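Local coordinates for anti-sigma-I factor RsgI3 (Clostridium thermocellum, PDB 6QE7), which probably holds the sigma factor SigI3 inactive until its extracellular sensing region, the tandem PA14 domains described here, binds plant cell-wall polysaccharides such as pectin, at residues E55-E60 with P135-Y140; T214-G219 with V258-Y263; R205-Y210 with L248-Q253. All coordinates share one frame; numbering follows the deposited sequence.

Contact 1: residues E55-E60 with P135-Y140; sequences EPRYSE and PSSQLY
Two hydrogen bonds join Glu55 to Gln138, one purely backbone and one borrowing a side chain. Glu55 N donates to Gln138 O over 2.9 Å, and Gln138 NE2 donates to Glu55 O at 2.8 Å, within the plane of that carbonyl. Gln138 gets there by folding back on itself: CG stands anti to the carbonyl carbon and the chain bends again at chi2 (-48°), so the amide does what a peptide N-H would do in a regular strand pair. The other end of the amide, Gln138 OE1, receives Ser137 OG at 3.0 Å from above the carbonyl plane, which helps to fix the rotation of the group. This pairing prolongs, in the first PA14 domain, a beta-sandwich, the antiparallel match of strand 139-141 with strand 53-54, just before the loop to strand 60-69. Outside the two bonds the contacts are looser. The extended Arg57 crosses Gln138 at about a right angle; Gln138 OE1 lies 3.6 Å above one face of the Arg57 guanidinium, near its rim, and Arg57 NH2 meets Pro135 CG tip to tip at 3.9 Å. The charge of Arg57 is met chiefly by Glu132. The Glu55 carboxylate lies nearly parallel to the Tyr140 ring, 13° between planes, with OE1 3.4 Å from Tyr140 OH; Lys104 forms a salt bridge with this carboxylate and a cation-pi contact with the ring.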
ATOM      1  N   GLU A  55     -23.530   6.052  17.254  1.00 41.76           N
ATOM      2  CA  GLU A  55     -24.492   6.005  18.405  1.00 37.91           C
ATOM      3  C   GLU A  55     -25.914   6.086  17.886  1.00 40.47           C
ATOM      4  O   GLU A  55     -26.405   7.138  17.497  1.00 44.42           O
ATOM      5  CB  GLU A  55     -24.208   7.087  19.420  1.00 42.09           C
ATOM      6  CG  GLU A  55     -25.341   7.320  20.405  1.00 50.61           C
ATOM      7  CD  GLU A  55     -24.895   8.110  21.621  1.00 50.68           C
ATOM      8  OE1 GLU A  55     -23.649   8.199  21.835  1.00 52.36           O
ATOM      9  OE2 GLU A  55     -25.782   8.640  22.352  1.00 59.72           O
ATOM     10  N   PRO A  56     -26.624   4.956  17.747  1.00 38.43           N
ATOM     11  CA  PRO A  56     -27.986   5.036  17.259  1.00 45.01           C
ATOM     12  C   PRO A  56     -28.865   5.803  18.277  1.00 49.20           C
ATOM     13  O   PRO A  56     -28.525   5.909  19.476  1.00 39.97           O
ATOM     14  CB  PRO A  56     -28.411   3.568  17.129  1.00 46.14           C
ATOM     15  CG  PRO A  56     -27.535   2.876  18.137  1.00 44.89           C
ATOM     16  CD  PRO A  56     -26.215   3.592  18.129  1.00 39.87           C
ATOM     17  N   ARG A  57     -29.953   6.392  17.773  1.00 44.46           N
ATOM     18  CA  ARG A  57     -30.891   7.136  18.669  1.00 53.84           C
ATOM     19  C   ARG A  57     -31.893   6.144  19.300  1.00 56.86           C
ATOM     20  O   ARG A  57     -32.316   6.430  20.445  1.00 56.40           O
ATOM     21  CB  ARG A  57     -31.634   8.213  17.875  1.00 51.64           C
ATOM     22  CG  ARG A  57     -30.765   9.255  17.177  1.00 58.40           C
ATOM     23  CD  ARG A  57     -31.609   9.857  16.059  1.00 59.70           C
ATOM     24  NE  ARG A  57     -31.176  11.185  15.655  1.00 64.07           N
ATOM     25  CZ  ARG A  57     -30.707  11.515  14.434  1.00 70.36           C
ATOM     26  NH1 ARG A  57     -30.622  10.617  13.458  1.00 53.42           N
ATOM     27  NH2 ARG A  57     -30.333  12.766  14.188  1.00 67.80           N
ATOM     28  N   TYR A  58     -32.256   5.058  18.576  1.00 51.95           N
ATOM     29  CA  TYR A  58     -33.316   4.071  18.911  1.00 50.86           C
ATOM     30  C   TYR A  58     -32.758   2.645  19.103  1.00 58.24           C
ATOM     31  O   TYR A  58     -31.735   2.302  18.470  1.00 39.87           O
ATOM     32  CB  TYR A  58     -34.318   4.109  17.779  1.00 55.90           C
ATOM     33  CG  TYR A  58     -34.743   5.495  17.353  1.00 59.80           C
ATOM     34  CD1 TYR A  58     -35.423   6.359  18.201  1.00 56.67           C
ATOM     35  CD2 TYR A  58     -34.496   5.932  16.061  1.00 53.02           C
ATOM     36  CE1 TYR A  58     -35.820   7.620  17.779  1.00 46.60           C
ATOM     37  CE2 TYR A  58     -34.922   7.170  15.614  1.00 61.96           C
ATOM     38  CZ  TYR A  58     -35.585   8.020  16.480  1.00 54.52           C
ATOM     39  OH  TYR A  58     -35.953   9.242  15.992  1.00 50.69           O
ATOM     40  N   SER A  59     -33.348   1.821  19.995  1.00 62.21           N
ATOM     41  CA  SER A  59     -33.041   0.356  20.106  1.00 51.55           C
ATOM     42  C   SER A  59     -33.865  -0.361  19.024  1.00 52.56           C
ATOM     43  O   SER A  59     -35.059  -0.595  19.256  1.00 45.74           O
ATOM     44  CB  SER A  59     -33.335  -0.212  21.454  1.00 48.34           C
ATOM     45  OG  SER A  59     -32.493   0.377  22.430  1.00 52.83           O
ATOM     46  N   GLU A  60     -33.294  -0.623  17.846  1.00 41.65           N
ATOM     47  CA  GLU A  60     -34.069  -1.121  16.668  1.00 47.46           C
ATOM     48  C   GLU A  60     -33.179  -1.908  15.698  1.00 45.67           C
ATOM     49  O   GLU A  60     -31.945  -1.969  15.894  1.00 43.41           O
ATOM     50  CB  GLU A  60     -34.738   0.011  15.877  1.00 46.22           C
ATOM     51  CG  GLU A  60     -35.494   0.962  16.769  1.00 52.19           C
ATOM     52  CD  GLU A  60     -36.435   1.934  16.099  1.00 56.72           C
ATOM     53  OE1 GLU A  60     -36.490   2.058  14.822  1.00 58.79           O
ATOM     54  OE2 GLU A  60     -37.175   2.538  16.880  1.00 65.03           O
ATOM     55  N   PRO A 135     -25.523  11.415  10.551  1.00 40.98           N
ATOM     56  CA  PRO A 135     -25.047  12.752  10.887  1.00 38.57           C
ATOM     57  C   PRO A 135     -23.957  12.809  11.945  1.00 37.57           C
ATOM     58  O   PRO A 135     -23.725  11.819  12.618  1.00 35.65           O
ATOM     59  CB  PRO A 135     -26.337  13.415  11.382  1.00 42.09           C
ATOM     60  CG  PRO A 135     -27.033  12.293  12.077  1.00 41.77           C
ATOM     61  CD  PRO A 135     -26.794  11.079  11.210  1.00 44.09           C
ATOM     62  N   SER A 136     -23.282  13.965  12.033  1.00 30.84           N
ATOM     63  CA  SER A 136     -22.062  14.145  12.842  1.00 31.04           C
ATOM     64  C   SER A 136     -22.410  14.009  14.302  1.00 32.26           C
ATOM     65  O   SER A 136     -21.527  13.627  15.061  1.00 35.28           O
ATOM     66  CB  SER A 136     -21.360  15.469  12.618  1.00 33.81           C
ATOM     67  OG  SER A 136     -22.251  16.549  12.775  1.00 35.44           O
ATOM     68  N   SER A 137     -23.628  14.358  14.677  1.00 33.76           N
ATOM     69  CA  SER A 137     -24.103  14.310  16.100  1.00 38.52           C
ATOM     70  C   SER A 137     -24.037  12.876  16.596  1.00 41.85           C
ATOM     71  O   SER A 137     -23.821  12.730  17.779  1.00 43.43           O
ATOM     72  CB  SER A 137     -25.513  14.817  16.264  1.00 35.00           C
ATOM     73  OG  SER A 137     -26.357  14.214  15.294  1.00 39.17           O
ATOM     74  N   GLN A 138     -24.169  11.877  15.711  1.00 39.11           N
ATOM     75  CA  GLN A 138     -24.134  10.436  16.115  1.00 40.06           C
ATOM     76  C   GLN A 138     -22.780   9.763  15.844  1.00 39.14           C
ATOM     77  O   GLN A 138     -22.737   8.522  15.911  1.00 43.64           O
ATOM     78  CB  GLN A 138     -25.178   9.648  15.326  1.00 38.88           C
ATOM     79  CG  GLN A 138     -26.558  10.280  15.246  1.00 39.77           C
ATOM     80  CD  GLN A 138     -27.070  10.736  16.581  1.00 43.74           C
ATOM     81  OE1 GLN A 138     -27.517  11.872  16.720  1.00 38.44           O
ATOM     82  NE2 GLN A 138     -26.931   9.883  17.583  1.00 38.87           N
ATOM     83  N   LEU A 139     -21.726  10.504  15.517  1.00 38.33           N
ATOM     84  CA  LEU A 139     -20.424   9.905  15.108  1.00 36.36           C
ATOM     85  C   LEU A 139     -19.279  10.521  15.898  1.00 36.84           C
ATOM     86  O   LEU A 139     -19.192  11.763  15.970  1.00 38.29           O
ATOM     87  CB  LEU A 139     -20.184  10.093  13.605  1.00 32.82           C
ATOM     88  CG  LEU A 139     -21.197   9.495  12.640  1.00 33.50           C
ATOM     89  CD1 LEU A 139     -21.004  10.114  11.270  1.00 34.44           C
ATOM     90  CD2 LEU A 139     -21.102   7.981  12.523  1.00 38.19           C
ATOM     91  N   TYR A 140     -18.391   9.673  16.402  1.00 31.91           N
ATOM     92  CA  TYR A 140     -17.274  10.042  17.305  1.00 36.68           C
ATOM     93  C   TYR A 140     -15.992   9.534  16.677  1.00 37.68           C
ATOM     94  O   TYR A 140     -15.874   8.346  16.429  1.00 38.42           O
ATOM     95  CB  TYR A 140     -17.445   9.404  18.693  1.00 38.40           C
ATOM     96  CG  TYR A 140     -18.720   9.832  19.376  1.00 43.02           C
ATOM     97  CD1 TYR A 140     -19.949   9.313  18.977  1.00 36.34           C
ATOM     98  CD2 TYR A 140     -18.683  10.838  20.342  1.00 39.98           C
ATOM     99  CE1 TYR A 140     -21.131   9.756  19.556  1.00 46.93           C
ATOM    100  CE2 TYR A 140     -19.851  11.287  20.931  1.00 39.82           C
ATOM    101  CZ  TYR A 140     -21.063  10.741  20.544  1.00 45.17           C
ATOM    102  OH  TYR A 140     -22.179  11.228  21.137  1.00 50.11           O
TER

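Contact 2: residues T214-G219 with V258-Y263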
ATOM      1  N   THR A 214      18.233  -6.970 -13.973  1.00 40.89           N
ATOM      2  CA  THR A 214      19.426  -6.837 -13.102  1.00 35.26           C
ATOM      3  C   THR A 214      20.659  -6.780 -13.994  1.00 35.74           C
ATOM      4  O   THR A 214      20.753  -7.472 -15.026  1.00 33.73           O
ATOM      5  CB  THR A 214      19.521  -7.898 -12.010  1.00 36.12           C
ATOM      6  OG1 THR A 214      19.576  -9.106 -12.739  1.00 38.21           O
ATOM      7  CG2 THR A 214      18.374  -7.883 -11.021  1.00 39.71           C
ATOM      8  N   VAL A 215      21.522  -5.887 -13.596  1.00 36.29           N
ATOM      9  CA  VAL A 215      22.926  -5.747 -14.036  1.00 39.02           C
ATOM     10  C   VAL A 215      23.763  -5.987 -12.782  1.00 35.02           C
ATOM     11  O   VAL A 215      23.634  -5.216 -11.804  1.00 39.22           O
ATOM     12  CB  VAL A 215      23.254  -4.390 -14.693  1.00 38.20           C
ATOM     13  CG1 VAL A 215      24.743  -4.321 -15.137  1.00 47.88           C
ATOM     14  CG2 VAL A 215      22.384  -4.147 -15.868  1.00 32.85           C
ATOM     15  N   ALA A 216      24.606  -7.027 -12.810  1.00 38.29           N
ATOM     16  CA  ALA A 216      25.264  -7.497 -11.586  1.00 36.71           C
ATOM     17  C   ALA A 216      26.629  -8.139 -11.840  1.00 33.55           C
ATOM     18  O   ALA A 216      26.695  -9.004 -12.703  1.00 33.99           O
ATOM     19  CB  ALA A 216      24.311  -8.493 -11.010  1.00 40.97           C
ATOM     20  N   ASN A 217      27.586  -7.903 -10.952  1.00 35.42           N
ATOM     21  CA  ASN A 217      28.940  -8.541 -10.984  1.00 40.82           C
ATOM     22  C   ASN A 217      28.957  -9.908 -10.252  1.00 41.57           C
ATOM     23  O   ASN A 217      29.993 -10.584 -10.262  1.00 45.79           O
ATOM     24  CB  ASN A 217      29.992  -7.590 -10.426  1.00 39.93           C
ATOM     25  CG  ASN A 217      30.392  -6.500 -11.401  1.00 49.17           C
ATOM     26  OD1 ASN A 217      29.825  -6.384 -12.488  1.00 48.67           O
ATOM     27  ND2 ASN A 217      31.368  -5.689 -11.021  1.00 39.88           N
ATOM     28  N   GLY A 218      27.863 -10.342  -9.659  1.00 42.66           N
ATOM     29  CA  GLY A 218      27.815 -11.612  -8.907  1.00 40.05           C
ATOM     30  C   GLY A 218      26.480 -12.270  -9.122  1.00 33.25           C
ATOM     31  O   GLY A 218      25.933 -12.169 -10.219  1.00 39.05           O
ATOM     32  N   GLY A 219      26.014 -13.023  -8.149  1.00 35.99           N
ATOM     33  CA  GLY A 219      24.730 -13.739  -8.243  1.00 37.07           C
ATOM     34  C   GLY A 219      23.558 -12.853  -7.796  1.00 37.66           C
ATOM     35  O   GLY A 219      23.722 -12.085  -6.808  1.00 34.36           O
ATOM     36  N   VAL A 258      15.077  -8.779  -3.191  1.00 29.81           N
ATOM     37  CA  VAL A 258      16.268  -8.859  -4.052  1.00 31.64           C
ATOM     38  C   VAL A 258      17.410  -9.400  -3.176  1.00 33.38           C
ATOM     39  O   VAL A 258      17.647  -8.877  -2.035  1.00 29.05           O
ATOM     40  CB  VAL A 258      16.632  -7.511  -4.725  1.00 32.32           C
ATOM     41  CG1 VAL A 258      17.889  -7.608  -5.607  1.00 32.85           C
ATOM     42  CG2 VAL A 258      15.516  -7.011  -5.604  1.00 35.69           C
ATOM     43  N   GLU A 259      18.101 -10.406  -3.711  1.00 35.36           N
ATOM     44  CA  GLU A 259      19.314 -11.026  -3.093  1.00 37.58           C
ATOM     45  C   GLU A 259      20.489 -10.919  -4.096  1.00 32.12           C
ATOM     46  O   GLU A 259      20.323 -11.147  -5.323  1.00 32.74           O
ATOM     47  CB  GLU A 259      19.037 -12.453  -2.598  1.00 35.30           C
ATOM     48  CG  GLU A 259      18.159 -12.576  -1.353  1.00 34.89           C
ATOM     49  CD  GLU A 259      17.713 -13.977  -0.904  1.00 35.80           C
ATOM     50  OE1 GLU A 259      17.889 -14.948  -1.666  1.00 42.71           O
ATOM     51  OE2 GLU A 259      17.110 -14.072   0.171  1.00 44.33           O
ATOM     52  N   TYR A 260      21.651 -10.561  -3.562  1.00 35.28           N
ATOM     53  CA  TYR A 260      22.913 -10.347  -4.310  1.00 35.20           C
ATOM     54  C   TYR A 260      24.036 -11.081  -3.567  1.00 34.28           C
ATOM     55  O   TYR A 260      24.180 -10.948  -2.356  1.00 31.70           O
ATOM     56  CB  TYR A 260      23.285  -8.860  -4.388  1.00 31.83           C
ATOM     57  CG  TYR A 260      24.606  -8.599  -5.064  1.00 32.41           C
ATOM     58  CD1 TYR A 260      24.771  -8.965  -6.385  1.00 34.56           C
ATOM     59  CD2 TYR A 260      25.700  -8.055  -4.421  1.00 40.69           C
ATOM     60  CE1 TYR A 260      25.959  -8.768  -7.056  1.00 42.66           C
ATOM     61  CE2 TYR A 260      26.934  -7.924  -5.059  1.00 42.14           C
ATOM     62  CZ  TYR A 260      27.066  -8.264  -6.391  1.00 45.43           C
ATOM     63  OH  TYR A 260      28.228  -8.130  -7.123  1.00 44.78           O
ATOM     64  N   CYS A 261      24.873 -11.778  -4.300  1.00 36.66           N
ATOM     65  CA  CYS A 261      26.120 -12.302  -3.729  1.00 37.05           C
ATOM     66  C   CYS A 261      27.280 -11.914  -4.661  1.00 39.51           C
ATOM     67  O   CYS A 261      27.189 -11.914  -5.855  1.00 39.52           O
ATOM     68  CB  CYS A 261      25.980 -13.773  -3.394  1.00 37.01           C
ATOM     69  SG  CYS A 261      25.828 -14.869  -4.828  1.00 49.23           S
ATOM     70  N   ASN A 262      28.310 -11.446  -4.036  1.00 38.53           N
ATOM     71  CA  ASN A 262      29.632 -11.204  -4.619  1.00 43.95           C
ATOM     72  C   ASN A 262      30.526 -12.431  -4.418  1.00 44.35           C
ATOM     73  O   ASN A 262      30.557 -12.984  -3.297  1.00 46.79           O
ATOM     74  CB  ASN A 262      30.248 -10.034  -3.869  1.00 48.38           C
ATOM     75  CG  ASN A 262      31.220  -9.388  -4.793  1.00 52.46           C
ATOM     76  OD1 ASN A 262      30.778  -9.020  -5.886  1.00 45.17           O
ATOM     77  ND2 ASN A 262      32.493  -9.352  -4.394  1.00 46.06           N
ATOM     78  N   TYR A 263      31.287 -12.826  -5.421  1.00 48.73           N
ATOM     79  CA  TYR A 263      32.176 -14.016  -5.303  1.00 52.22           C
ATOM     80  C   TYR A 263      33.671 -13.577  -5.337  1.00 51.70           C
ATOM     81  O   TYR A 263      34.688 -14.411  -5.409  1.00 52.22           O
ATOM     82  CB  TYR A 263      31.759 -15.013  -6.388  1.00 49.47           C
ATOM     83  CG  TYR A 263      30.390 -15.645  -6.295  1.00 56.35           C
ATOM     84  CD1 TYR A 263      30.126 -16.598  -5.322  1.00 57.70           C
ATOM     85  CD2 TYR A 263      29.373 -15.369  -7.226  1.00 54.11           C
ATOM     86  CE1 TYR A 263      28.896 -17.249  -5.259  1.00 62.89           C
ATOM     87  CE2 TYR A 263      28.155 -16.040  -7.206  1.00 47.93           C
ATOM     88  CZ  TYR A 263      27.923 -16.994  -6.220  1.00 52.45           C
ATOM     89  OH  TYR A 263      26.752 -17.686  -6.088  1.00 44.56           O
TER
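A crossover between the two sheets of the second PA14 domain, a beta-sandwich, is what this contact captures: the chain leaves strand 208-216 in one sheet, turns at Asn217 and Gly218, and enters strand 219-224 in the other, where Gly219 pairs with Cys261 of strand 254-263. The side chains of the latter strand alternate about that pairing. Tyr260, its CG anti to the backbone N (chi1 176°), sends its ring against the turn, toward the other sheet, where it touches Ile269. Ala216 CB lies 4.3 Å from Tyr260 CE1, an apolar touch, while Gly218 N comes to the ring edge, close to the ring plane. The phenol oxygen, which has a weak hydrogen bond with Phe268 N, reaches as far as Asn217, whose CB is 3.8 Å from Tyr260 OH; the Asn217 amide is engaged by Pro266 O and Glu239 N, which hold the corner in place. On the other side of the strand Cys261 takes the crowded position, SG between the backbone N and carbonyl carbon, and rests 3.8 Å from Gly219 CA. Tyr263 leans back along the same side, its CE2 near Gly219 N and its hydroxyl bonded to Trp233 O. A CB would meet Cys261 O at Gly218 and Cys261 SG at Gly219, so the bare backbones allow the close approach. In the hydrogen-bonded antiparallel pair, Cys261 N donates to Gly219 O in a fairly straight bond (161°), Gly219 N to Cys261 O in a more bent one (137°), and Gly218 CA adds a CA-H...O contact to the same Cys261 O at 3.1 Å.

Contact 3: residues R205-Y210 with L248-Q253; sequences RYTEEY and LKAGRQ
Glu208 and Leu248 form a hydrogen-bonded antiparallel pair: Glu208 N approaches Leu248 O nearly along the C=O axis, and Leu248 N meets Glu208 O at 3.1 Å in an almost straight bond (173°), though from above the carbonyl plane. Past this pair the strands give way to loops, and a side chain takes over from the backbone. Thr207 has OG1 anti to its carbonyl carbon, which brings the hydroxyl across to Ala250 N; the N-H donates to it at 2.8 Å. A water 3.0 Å from Thr207 OG1 donates to Ala250 O over 2.5 Å, so the threonine hydroxyl holds Ala250 N directly and Ala250 O through the water. Thr207 CG2 lies 4.1 Å from Lys249 CG, beyond which that extended chain leads away. The methyl of Ala250 is directed at the other segment and packs 3.5 Å from Arg205 O. On the inner side Leu248 CD1 touches Tyr210 CB, and the Tyr210 hydroxyl accepts a bond from Tyr206 N, tying the loop back over its own strand. Within the loop, Arg205 NE donates in its guanidinium plane to Tyr206 OH (169°). Gly251 has a backbone hydrogen bond with Met14, and Gln253 N donates to Asp15 OD2, both in the first PA14 domain. The arrangement is the end of a two-strand antiparallel pair in a beta-sandwich, opening into loops at the interface of the PA14 dyad.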
ATOM      1  N   ARG A 205       3.798   2.857 -11.990  1.00 36.83           N
ATOM      2  CA  ARG A 205       3.042   3.966 -12.616  1.00 36.56           C
ATOM      3  C   ARG A 205       1.902   3.368 -13.456  1.00 38.58           C
ATOM      4  O   ARG A 205       0.916   4.051 -13.667  1.00 34.12           O
ATOM      5  CB  ARG A 205       4.003   4.817 -13.460  1.00 33.42           C
ATOM      6  CG  ARG A 205       4.924   5.727 -12.662  1.00 47.41           C
ATOM      7  CD  ARG A 205       5.843   6.621 -13.533  1.00 49.19           C
ATOM      8  NE  ARG A 205       4.986   7.391 -14.448  1.00 59.66           N
ATOM      9  CZ  ARG A 205       4.325   8.490 -14.143  1.00 53.94           C
ATOM     10  NH1 ARG A 205       4.460   9.037 -12.950  1.00 57.14           N
ATOM     11  NH2 ARG A 205       3.555   9.053 -15.048  1.00 58.85           N
ATOM     12  N   TYR A 206       2.059   2.177 -14.030  1.00 36.46           N
ATOM     13  CA  TYR A 206       1.129   1.691 -15.078  1.00 33.58           C
ATOM     14  C   TYR A 206       0.655   0.322 -14.668  1.00 34.68           C
ATOM     15  O   TYR A 206       1.398  -0.386 -13.923  1.00 32.12           O
ATOM     16  CB  TYR A 206       1.810   1.651 -16.447  1.00 33.74           C
ATOM     17  CG  TYR A 206       2.471   2.966 -16.763  1.00 32.85           C
ATOM     18  CD1 TYR A 206       1.735   4.097 -17.074  1.00 35.48           C
ATOM     19  CD2 TYR A 206       3.848   3.083 -16.713  1.00 33.75           C
ATOM     20  CE1 TYR A 206       2.358   5.324 -17.300  1.00 34.21           C
ATOM     21  CE2 TYR A 206       4.488   4.291 -16.895  1.00 32.37           C
ATOM     22  CZ  TYR A 206       3.738   5.421 -17.205  1.00 31.91           C
ATOM     23  OH  TYR A 206       4.399   6.588 -17.427  1.00 34.96           O
ATOM     24  N   THR A 207      -0.530   0.012 -15.151  1.00 29.18           N
ATOM     25  CA  THR A 207      -1.137  -1.332 -15.140  1.00 32.25           C
ATOM     26  C   THR A 207      -0.697  -2.007 -16.444  1.00 35.11           C
ATOM     27  O   THR A 207      -1.121  -1.534 -17.479  1.00 33.59           O
ATOM     28  CB  THR A 207      -2.660  -1.221 -14.930  1.00 30.05           C
ATOM     29  OG1 THR A 207      -2.817  -0.690 -13.634  1.00 37.42           O
ATOM     30  CG2 THR A 207      -3.421  -2.526 -14.933  1.00 35.49           C
ATOM     31  N   GLU A 208       0.140  -3.054 -16.397  1.00 33.32           N
ATOM     32  CA  GLU A 208       0.612  -3.827 -17.577  1.00 37.20           C
ATOM     33  C   GLU A 208       1.778  -4.762 -17.208  1.00 38.52           C
ATOM     34  O   GLU A 208       2.125  -4.909 -15.981  1.00 34.90           O
ATOM     35  CB  GLU A 208       1.132  -2.913 -18.688  1.00 33.61           C
ATOM     36  CG  GLU A 208       2.141  -1.890 -18.252  1.00 39.69           C
ATOM     37  CD  GLU A 208       2.316  -0.792 -19.320  1.00 38.81           C
ATOM     38  OE1 GLU A 208       1.333  -0.496 -20.005  1.00 42.61           O
ATOM     39  OE2 GLU A 208       3.394  -0.166 -19.377  1.00 37.54           O
ATOM     40  N   GLU A 209       2.374  -5.375 -18.220  1.00 35.33           N
ATOM     41  CA  GLU A 209       3.405  -6.390 -17.963  1.00 37.74           C
ATOM     42  C   GLU A 209       4.692  -5.608 -17.741  1.00 34.74           C
ATOM     43  O   GLU A 209       5.076  -4.834 -18.612  1.00 36.20           O
ATOM     44  CB  GLU A 209       3.481  -7.458 -19.055  1.00 33.98           C
ATOM     45  CG  GLU A 209       4.507  -8.522 -18.716  1.00 33.06           C
ATOM     46  CD  GLU A 209       4.571  -9.712 -19.668  1.00 41.07           C
ATOM     47  OE1 GLU A 209       4.821  -9.568 -20.907  1.00 44.44           O
ATOM     48  OE2 GLU A 209       4.421 -10.816 -19.140  1.00 56.15           O
ATOM     49  N   TYR A 210       5.283  -5.745 -16.556  1.00 30.17           N
ATOM     50  CA  TYR A 210       6.584  -5.109 -16.309  1.00 29.57           C
ATOM     51  C   TYR A 210       7.661  -6.124 -16.620  1.00 29.74           C
ATOM     52  O   TYR A 210       7.433  -7.379 -16.480  1.00 36.76           O
ATOM     53  CB  TYR A 210       6.651  -4.548 -14.878  1.00 31.85           C
ATOM     54  CG  TYR A 210       6.132  -3.146 -14.765  1.00 30.89           C
ATOM     55  CD1 TYR A 210       4.769  -2.854 -14.861  1.00 33.39           C
ATOM     56  CD2 TYR A 210       6.998  -2.099 -14.637  1.00 33.33           C
ATOM     57  CE1 TYR A 210       4.305  -1.547 -14.858  1.00 32.80           C
ATOM     58  CE2 TYR A 210       6.546  -0.801 -14.576  1.00 33.61           C
ATOM     59  CZ  TYR A 210       5.197  -0.514 -14.698  1.00 34.83           C
ATOM     60  OH  TYR A 210       4.789   0.800 -14.635  1.00 30.86           O
ATOM     61  N   LEU A 248       1.549  -6.281 -13.306  1.00 31.51           N
ATOM     62  CA  LEU A 248       1.264  -5.541 -12.067  1.00 33.58           C
ATOM     63  C   LEU A 248       0.217  -4.475 -12.347  1.00 34.75           C
ATOM     64  O   LEU A 248       0.078  -3.997 -13.479  1.00 29.83           O
ATOM     65  CB  LEU A 248       2.532  -4.905 -11.530  1.00 33.70           C
ATOM     66  CG  LEU A 248       3.678  -5.876 -11.288  1.00 31.55           C
ATOM     67  CD1 LEU A 248       4.972  -5.119 -11.074  1.00 35.10           C
ATOM     68  CD2 LEU A 248       3.395  -6.823 -10.107  1.00 32.14           C
ATOM     69  N   LYS A 249      -0.502  -4.105 -11.314  1.00 33.09           N
ATOM     70  CA  LYS A 249      -1.475  -3.013 -11.433  1.00 32.21           C
ATOM     71  C   LYS A 249      -0.875  -1.742 -10.821  1.00 29.12           C
ATOM     72  O   LYS A 249      -0.291  -1.798  -9.744  1.00 31.90           O
ATOM     73  CB  LYS A 249      -2.772  -3.460 -10.773  1.00 34.96           C
ATOM     74  CG  LYS A 249      -3.487  -4.657 -11.416  1.00 39.35           C
ATOM     75  CD  LYS A 249      -4.784  -4.982 -10.643  1.00 41.28           C
ATOM     76  CE  LYS A 249      -5.578  -6.170 -11.147  1.00 45.04           C
ATOM     77  NZ  LYS A 249      -6.604  -6.577 -10.146  1.00 44.07           N
ATOM     78  N   ALA A 250      -1.103  -0.590 -11.427  1.00 30.63           N
ATOM     79  CA  ALA A 250      -0.812   0.711 -10.783  1.00 29.18           C
ATOM     80  C   ALA A 250      -1.726   0.868  -9.577  1.00 28.53           C
ATOM     81  O   ALA A 250      -2.857   0.357  -9.576  1.00 31.77           O
ATOM     82  CB  ALA A 250      -1.014   1.822 -11.767  1.00 32.40           C
ATOM     83  N   GLY A 251      -1.255   1.588  -8.602  1.00 32.70           N
ATOM     84  CA  GLY A 251      -2.082   2.068  -7.503  1.00 31.24           C
ATOM     85  C   GLY A 251      -2.027   1.149  -6.313  1.00 33.12           C
ATOM     86  O   GLY A 251      -2.863   1.335  -5.457  1.00 32.75           O
ATOM     87  N   ARG A 252      -1.194   0.105  -6.303  1.00 31.96           N
ATOM     88  CA  ARG A 252      -1.073  -0.783  -5.124  1.00 29.46           C
ATOM     89  C   ARG A 252       0.383  -1.247  -4.960  1.00 32.36           C
ATOM     90  O   ARG A 252       1.048  -1.239  -5.911  1.00 32.39           O
ATOM     91  CB  ARG A 252      -2.032  -1.977  -5.208  1.00 38.22           C
ATOM     92  CG  ARG A 252      -1.979  -2.771  -6.506  1.00 43.66           C
ATOM     93  CD  ARG A 252      -2.412  -4.209  -6.313  1.00 49.15           C
ATOM     94  NE  ARG A 252      -1.513  -4.956  -5.407  1.00 59.16           N
ATOM     95  CZ  ARG A 252      -1.648  -6.250  -5.045  1.00 54.13           C
ATOM     96  NH1 ARG A 252      -2.646  -7.009  -5.493  1.00 51.21           N
ATOM     97  NH2 ARG A 252      -0.782  -6.782  -4.201  1.00 44.93           N
ATOM     98  N   GLN A 253       0.766  -1.685  -3.758  1.00 28.77           N
ATOM     99  CA  GLN A 253       2.096  -2.145  -3.349  1.00 36.45           C
ATOM    100  C   GLN A 253       2.140  -3.640  -3.588  1.00 33.88           C
ATOM    101  O   GLN A 253       1.093  -4.311  -3.414  1.00 29.97           O
ATOM    102  CB  GLN A 253       2.325  -1.843  -1.869  1.00 35.14           C
ATOM    103  CG  GLN A 253       2.603  -0.388  -1.549  1.00 37.24           C
ATOM    104  CD  GLN A 253       2.972  -0.328  -0.096  1.00 37.79           C
ATOM    105  OE1 GLN A 253       2.554  -1.156   0.767  1.00 41.16           O
ATOM    106  NE2 GLN A 253       3.844   0.602   0.158  1.00 34.28           N
TER
HETATM  107  O   HOH W   1      -4.501   0.332 -11.412  1.00 47.01           O

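How the contacts relate
Contact 1 belongs to the first PA14 domain and contacts 2 and 3 to the second, sampling both halves of the dyad. Contact 1 closes before either of the others opens, and its centre lies about 59 Å from that of contact 2 and 41 Å from that of contact 3, on the opposite side of the chain's centre. Contacts 2 and 3 share strand 208-216, near whose two ends they sit, with centres about 26 Å apart; their segments alternate along the chain. Contacts 1 and 2 lie toward the far ends of the elongated molecule, whereas the hydrogen bonds from contact 3 to the first domain probably help to set how the two PA14 domains are placed.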